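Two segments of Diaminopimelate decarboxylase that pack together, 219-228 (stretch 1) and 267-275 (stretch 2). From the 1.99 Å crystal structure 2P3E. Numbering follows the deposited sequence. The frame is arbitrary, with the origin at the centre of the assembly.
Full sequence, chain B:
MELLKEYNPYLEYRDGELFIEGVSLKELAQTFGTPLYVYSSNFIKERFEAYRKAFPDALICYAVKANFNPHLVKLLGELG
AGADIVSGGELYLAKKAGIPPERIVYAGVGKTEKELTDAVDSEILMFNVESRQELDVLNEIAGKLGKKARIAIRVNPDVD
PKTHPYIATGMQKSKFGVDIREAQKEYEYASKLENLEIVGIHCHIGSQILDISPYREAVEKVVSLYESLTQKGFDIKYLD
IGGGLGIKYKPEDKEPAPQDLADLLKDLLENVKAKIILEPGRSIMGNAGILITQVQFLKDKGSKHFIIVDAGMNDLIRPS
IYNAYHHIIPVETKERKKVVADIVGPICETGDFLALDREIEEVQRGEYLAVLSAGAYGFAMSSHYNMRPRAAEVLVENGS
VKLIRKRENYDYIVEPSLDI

Stretch 1 219-228: VEKVVSLYES
Stretch 2 (267-275) DLLENVKAK

Residues 219-228 lie within a regular helix (phi/psi near -60/-45), with i+4 N to i O bonds such as Val 223 N to Val 219 O at 2.8 Å and Ser 228 N to Ser 224 O at 3.0 Å. Against it are packed a helical segment that includes 267-269 and the chain that follows. A type I turn from Leu 269 to Val 272 (Val 272 N to Leu 269 O, 3.1 Å) is followed by an extended Val 272 (-121/147), Lys 273 (-94/-17) and another extended residue, Ala 274 (-59/150). From Leu 268 to Val 272 the second stretch advances in the same sense as the helix, then turns off it after Lys 273: the CA atoms of Glu 220 and Leu 268 are 6.8 Å apart, those of Val 223 and Val 272 7.2 Å. Together the stretches bury 440 Å², both sides summed.

Val 219, Val 223 and Tyr 226, spaced three and four residues apart, direct CA-to-CB toward the second stretch, all with chi1 t. Val 219 CG1 meets Leu 268 CD2 at 3.8 Å and Leu 269 CD2 at 3.9 Å. Leu 268 (t, p; chi1 -158°, chi2 45°) points toward the helix and lays CD2 3.5 Å from Glu 220 N, while its CG lies 4.1 Å from Val 223 CG2. Leu 269 starts sideways, but its m, t conformation brings its end back to Val 219. The branched Val 223 fits between neighbours, its CG1 4.0 Å from both Val 272 CG1 and Asn 271 CB.

Tyr 226 (chi1 165°, chi2 86°) extends its ring along the chain after the turn. Val 272, chi1 -52° (m), covers one face: its CB is 4.1 Å from the ring centroid, 27° off the normal, a CH-pi contact, and its CG1 is 3.5 Å from Tyr 226 CD2. Ala 274 CB points toward the helix and lies 3.9 Å from Tyr 226 CE1. The phenol reaches far enough for Tyr 226 OH to accept the one hydrogen bond across the stretches, from Lys 273 N (3.2 Å, 155°), so a buried aromatic residue also satisfies a backbone amide. The Lys 273 side chain (m, t, m, t) leads away, leaving its charge exposed.

Polar side chains border the contact. Asn 271 (chi1 -67°, chi2 -63°) folds back so that ND2 donates to Leu 268 O at 2.9 Å, linking the turn to the helical residue before it. Glu 227 (m, m, chi3 -25°) curls nearer, yet its OE2 and Asn 271 O, 3.2 Å apart, are both acceptors and form no hydrogen bond. Glu 220 (t, t, chi3 64°) leads its carboxylate away, with CB 4.1 Å from Leu 268 CD1. Ser 224 (m), out of reach, returns OG to Glu 220 O at 3.0 Å within its own helix.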

# COMPACT_ATOMS: atom_id res chain seq x y z
N VAL B 219 -17.13 17.87 21.64
CA VAL B 219 -18.07 18.85 21.10
C VAL B 219 -18.35 19.99 22.10
O VAL B 219 -18.54 21.14 21.70
CB VAL B 219 -19.39 18.17 20.57
CG1 VAL B 219 -20.42 19.19 20.12
CG2 VAL B 219 -19.06 17.19 19.42
N GLU B 220 -18.35 19.67 23.40
CA GLU B 220 -18.50 20.69 24.44
C GLU B 220 -17.41 21.74 24.32
O GLU B 220 -17.68 22.94 24.34
CB GLU B 220 -18.48 20.05 25.83
CG GLU B 220 -18.68 21.02 26.97
CD GLU B 220 -18.22 20.43 28.29
OE1 GLU B 220 -17.00 20.14 28.42
OE2 GLU B 220 -19.07 20.24 29.19
N LYS B 221 -16.17 21.29 24.14
CA LYS B 221 -15.04 22.21 23.94
C LYS B 221 -15.23 23.09 22.71
O LYS B 221 -14.93 24.28 22.75
CB LYS B 221 -13.72 21.43 23.81
CG LYS B 221 -13.37 20.52 24.98
CD LYS B 221 -13.02 21.28 26.24
CE LYS B 221 -12.53 20.32 27.33
NZ LYS B 221 -12.19 21.11 28.56
N VAL B 222 -15.70 22.50 21.62
CA VAL B 222 -15.96 23.25 20.39
C VAL B 222 -17.08 24.26 20.57
O VAL B 222 -16.99 25.39 20.07
CB VAL B 222 -16.24 22.31 19.19
CG1 VAL B 222 -16.81 23.10 18.01
CG2 VAL B 222 -14.94 21.61 18.76
N VAL B 223 -18.13 23.86 21.30
CA VAL B 223 -19.27 24.74 21.58
C VAL B 223 -18.81 25.94 22.42
O VAL B 223 -19.19 27.08 22.14
CB VAL B 223 -20.44 23.99 22.29
CG1 VAL B 223 -21.48 24.97 22.89
CG2 VAL B 223 -21.12 23.03 21.33
N SER B 224 -18.00 25.67 23.43
CA SER B 224 -17.38 26.74 24.23
C SER B 224 -16.50 27.68 23.39
O SER B 224 -16.56 28.90 23.57
CB SER B 224 -16.57 26.17 25.39
OG SER B 224 -17.42 25.34 26.17
N LEU B 225 -15.68 27.11 22.50
CA LEU B 225 -14.89 27.94 21.59
C LEU B 225 -15.80 28.79 20.70
O LEU B 225 -15.54 29.97 20.47
CB LEU B 225 -13.94 27.11 20.71
CG LEU B 225 -13.03 27.91 19.74
CD1 LEU B 225 -12.10 28.90 20.48
CD2 LEU B 225 -12.19 26.94 18.91
N TYR B 226 -16.86 28.17 20.19
CA TYR B 226 -17.84 28.88 19.36
C TYR B 226 -18.42 30.09 20.11
O TYR B 226 -18.48 31.19 19.57
CB TYR B 226 -18.95 27.91 18.96
CG TYR B 226 -20.20 28.54 18.40
CD1 TYR B 226 -20.30 28.85 17.05
CD2 TYR B 226 -21.31 28.81 19.22
CE1 TYR B 226 -21.45 29.40 16.51
CE2 TYR B 226 -22.48 29.39 18.69
CZ TYR B 226 -22.53 29.66 17.33
OH TYR B 226 -23.63 30.22 16.78
N GLU B 227 -18.83 29.87 21.36
CA GLU B 227 -19.39 30.94 22.18
C GLU B 227 -18.40 32.07 22.37
O GLU B 227 -18.75 33.23 22.22
CB GLU B 227 -19.82 30.40 23.54
CG GLU B 227 -20.97 29.44 23.44
CD GLU B 227 -22.31 30.14 23.22
OE1 GLU B 227 -22.42 31.33 23.61
OE2 GLU B 227 -23.24 29.49 22.67
N SER B 228 -17.16 31.71 22.70
CA SER B 228 -16.10 32.68 22.89
C SER B 228 -15.78 33.48 21.61
O SER B 228 -15.63 34.71 21.67
CB SER B 228 -14.86 31.95 23.41
OG SER B 228 -13.83 32.88 23.70
N ASP B 267 -28.65 18.23 23.16
CA ASP B 267 -28.76 19.34 24.10
C ASP B 267 -27.57 20.29 23.96
O ASP B 267 -27.74 21.51 23.99
CB ASP B 267 -28.93 18.84 25.53
CG ASP B 267 -30.29 18.20 25.77
OD1 ASP B 267 -31.17 18.24 24.89
OD2 ASP B 267 -30.48 17.61 26.84
N LEU B 268 -26.39 19.72 23.78
CA LEU B 268 -25.19 20.49 23.52
C LEU B 268 -25.32 21.39 22.28
O LEU B 268 -24.97 22.57 22.34
CB LEU B 268 -24.01 19.53 23.38
CG LEU B 268 -22.56 19.95 23.58
CD1 LEU B 268 -22.36 20.83 24.84
CD2 LEU B 268 -21.69 18.70 23.66
N LEU B 269 -25.86 20.85 21.19
CA LEU B 269 -25.99 21.60 19.93
C LEU B 269 -27.15 22.59 19.92
O LEU B 269 -27.22 23.48 19.05
CB LEU B 269 -26.07 20.66 18.72
CG LEU B 269 -24.87 19.73 18.48
CD1 LEU B 269 -25.12 18.75 17.35
CD2 LEU B 269 -23.57 20.52 18.26
N GLU B 270 -28.07 22.46 20.87
CA GLU B 270 -29.11 23.47 21.02
C GLU B 270 -28.52 24.84 21.37
O GLU B 270 -29.16 25.87 21.12
CB GLU B 270 -30.19 23.01 22.01
CG GLU B 270 -31.36 23.98 22.18
CD GLU B 270 -31.98 24.50 20.86
OE1 GLU B 270 -32.23 23.71 19.92
OE2 GLU B 270 -32.23 25.73 20.77
N ASN B 271 -27.29 24.86 21.88
CA ASN B 271 -26.60 26.11 22.22
C ASN B 271 -26.13 26.91 21.01
O ASN B 271 -25.73 28.06 21.16
CB ASN B 271 -25.39 25.83 23.11
CG ASN B 271 -25.77 25.30 24.49
OD1 ASN B 271 -26.42 26.00 25.27
ND2 ASN B 271 -25.35 24.09 24.79
N VAL B 272 -26.14 26.30 19.83
CA VAL B 272 -25.50 26.94 18.68
C VAL B 272 -26.44 27.19 17.50
O VAL B 272 -27.39 26.44 17.27
CB VAL B 272 -24.23 26.17 18.24
CG1 VAL B 272 -23.29 25.97 19.45
CG2 VAL B 272 -24.57 24.86 17.62
N LYS B 273 -26.18 28.28 16.79
CA LYS B 273 -26.94 28.64 15.60
C LYS B 273 -26.27 28.12 14.33
O LYS B 273 -26.90 28.07 13.26
CB LYS B 273 -27.08 30.17 15.48
CG LYS B 273 -27.96 30.82 16.53
CD LYS B 273 -28.28 32.28 16.12
CE LYS B 273 -27.06 33.17 16.28
NZ LYS B 273 -27.40 34.60 15.88
N ALA B 274 -24.99 27.76 14.44
CA ALA B 274 -24.20 27.29 13.30
C ALA B 274 -24.77 26.05 12.62
O ALA B 274 -25.45 25.24 13.25
CB ALA B 274 -22.76 27.06 13.73
N LYS B 275 -24.53 25.92 11.31
CA LYS B 275 -24.86 24.69 10.59
C LYS B 275 -23.80 23.65 10.93
O LYS B 275 -22.59 23.95 10.90
CB LYS B 275 -24.91 24.92 9.08
CG LYS B 275 -25.41 23.70 8.26
CD LYS B 275 -25.94 24.13 6.92
CE LYS B 275 -26.33 22.95 6.05
NZ LYS B 275 -27.72 22.48 6.37